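Local coordinates for TATA-box-binding protein (Methanococcus jannaschii, PDB 2Z8U) that probably binds the TATA box of archaeal promoters near the transcription start and helps activate genes transcribed by RNA polymerase, at residues V16-S21 with Q107-T112. Residues are numbered along the deposited sequence; the frame is centred on the assembly and turned at random.
Sequences VNVVVS and QNMVAT
Q107 and S21 meet side chain to side chain where two antiparallel central strands join the repeats of the TBP saddle, residues 16-21 from the first and 107-112 from the second. The Q107 chain, bent at chi2 (-68°), brings NE2 to within 2.7 Å of S21 OG, an almost straight bond lying close to the amide plane. Beside it Q107 N gives a 2.7 Å bond to V19 O, which also accepts from N108 N at 3.2 Å, both donors coming from the same face of that carbonyl. Q107 and N108 thus share V19 in a classic beta bulge. V110 stands at a second one: its O takes a 2.8 Å bond from V16 N and a weak one from N17 N, related to the first by the approximate twofold of the repeats. On the face of N17 and V19, the CG2 branch of V110 packs obliquely against the amide end of N17, while V19 CB lies 3.8 Å from N108 CB. On the other face M109 CE touches V18 CG1. An alanine in place of Q107 would probably leave S21 OG without its amide donor and open a gap beside S21 CB. E132 and E134 of a second subunit approach V110 and N17. Backbone bonds, doubled at each bulge, therefore carry most of the joint between the repeats, and the single polar side-chain bridge fastens one end.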
loop_
_atom_site.group_PDB
_atom_site.type_symbol
_atom_site.label_atom_id
_atom_site.label_comp_id
_atom_site.label_asym_id
_atom_site.label_seq_id
_atom_site.Cartn_x
_atom_site.Cartn_y
_atom_site.Cartn_z
ATOM N N VAL B 16 -35.219 -12.165 -3.321
ATOM C CA VAL B 16 -35.257 -12.703 -4.672
ATOM C C VAL B 16 -34.464 -13.992 -4.724
ATOM O O VAL B 16 -34.853 -14.941 -5.400
ATOM C CB VAL B 16 -34.810 -11.668 -5.737
ATOM C CG1 VAL B 16 -34.560 -12.343 -7.077
ATOM C CG2 VAL B 16 -35.892 -10.590 -5.911
ATOM N N ASN B 17 -33.371 -14.047 -3.983
ATOM C CA ASN B 17 -32.640 -15.284 -3.863
ATOM C C ASN B 17 -31.930 -15.422 -2.530
ATOM O O ASN B 17 -31.743 -14.453 -1.812
ATOM C CB ASN B 17 -31.714 -15.529 -5.088
ATOM C CG ASN B 17 -30.293 -14.957 -4.936
ATOM O OD1 ASN B 17 -29.792 -14.301 -5.848
ATOM N ND2 ASN B 17 -29.618 -15.277 -3.846
ATOM N N VAL B 18 -31.544 -16.645 -2.190
ATOM C CA VAL B 18 -30.724 -16.855 -1.000
ATOM C C VAL B 18 -29.552 -17.760 -1.366
ATOM O O VAL B 18 -29.644 -18.503 -2.345
ATOM C CB VAL B 18 -31.522 -17.475 0.166
ATOM C CG1 VAL B 18 -32.717 -16.621 0.561
ATOM C CG2 VAL B 18 -31.984 -18.925 -0.153
ATOM N N VAL B 19 -28.440 -17.639 -0.636
ATOM C CA VAL B 19 -27.342 -18.606 -0.709
ATOM C C VAL B 19 -27.312 -19.246 0.681
ATOM O O VAL B 19 -27.331 -18.538 1.675
ATOM C CB VAL B 19 -25.993 -17.921 -1.064
ATOM C CG1 VAL B 19 -24.805 -18.924 -1.002
ATOM C CG2 VAL B 19 -26.076 -17.240 -2.446
ATOM N N VAL B 20 -27.325 -20.569 0.753
ATOM C CA VAL B 20 -27.296 -21.258 2.040
ATOM C C VAL B 20 -26.126 -22.244 2.110
ATOM O O VAL B 20 -25.619 -22.697 1.061
ATOM C CB VAL B 20 -28.613 -22.015 2.328
ATOM C CG1 VAL B 20 -29.836 -21.064 2.288
ATOM C CG2 VAL B 20 -28.811 -23.217 1.355
ATOM N N SER B 21 -25.698 -22.551 3.331
ATOM C CA SER B 21 -24.730 -23.627 3.553
ATOM C C SER B 21 -25.253 -24.609 4.574
ATOM O O SER B 21 -26.117 -24.273 5.397
ATOM C CB SER B 21 -23.382 -23.077 4.068
ATOM O OG SER B 21 -23.594 -22.336 5.263
ATOM N N GLN B 107 -26.244 -17.762 4.044
ATOM C CA GLN B 107 -24.954 -17.119 3.853
ATOM C C GLN B 107 -25.067 -15.779 3.147
ATOM O O GLN B 107 -24.263 -14.889 3.382
ATOM C CB GLN B 107 -24.014 -17.995 3.045
ATOM C CG GLN B 107 -23.586 -19.254 3.759
ATOM C CD GLN B 107 -22.693 -18.970 4.955
ATOM O OE1 GLN B 107 -22.105 -17.887 5.071
ATOM N NE2 GLN B 107 -22.599 -19.940 5.862
ATOM N N ASN B 108 -26.005 -15.680 2.222
ATOM C CA ASN B 108 -26.217 -14.447 1.450
ATOM C C ASN B 108 -27.674 -14.373 0.991
ATOM O O ASN B 108 -28.370 -15.381 0.946
ATOM C CB ASN B 108 -25.286 -14.422 0.218
ATOM C CG ASN B 108 -24.779 -13.021 -0.130
ATOM O OD1 ASN B 108 -25.493 -12.031 0.014
ATOM N ND2 ASN B 108 -23.527 -12.946 -0.620
ATOM N N MET B 109 -28.132 -13.169 0.653
ATOM C CA MET B 109 -29.458 -12.973 0.048
ATOM C C MET B 109 -29.408 -11.775 -0.868
ATOM O O MET B 109 -28.650 -10.836 -0.625
ATOM C CB MET B 109 -30.539 -12.683 1.094
ATOM C CG MET B 109 -30.514 -13.517 2.349
ATOM S SD MET B 109 -31.653 -12.988 3.654
ATOM C CE MET B 109 -33.132 -13.830 3.137
ATOM N N VAL B 110 -30.224 -11.805 -1.915
ATOM C CA VAL B 110 -30.458 -10.635 -2.753
ATOM C C VAL B 110 -31.875 -10.187 -2.390
ATOM O O VAL B 110 -32.806 -10.998 -2.421
ATOM C CB VAL B 110 -30.388 -10.968 -4.268
ATOM C CG1 VAL B 110 -30.907 -9.812 -5.123
ATOM C CG2 VAL B 110 -28.956 -11.324 -4.704
ATOM N N ALA B 111 -32.007 -8.917 -1.994
ATOM C CA ALA B 111 -33.303 -8.307 -1.740
ATOM C C ALA B 111 -33.434 -7.141 -2.714
ATOM O O ALA B 111 -32.434 -6.481 -3.070
ATOM C CB ALA B 111 -33.386 -7.802 -0.332
ATOM N N THR B 112 -34.671 -6.893 -3.138
ATOM C CA THR B 112 -34.973 -5.747 -3.983
ATOM C C THR B 112 -36.095 -4.909 -3.362
ATOM O O THR B 112 -36.930 -5.405 -2.565
ATOM C CB THR B 112 -35.374 -6.167 -5.423
ATOM O OG1 THR B 112 -36.558 -6.986 -5.383
ATOM C CG2 THR B 112 -34.227 -6.953 -6.116
#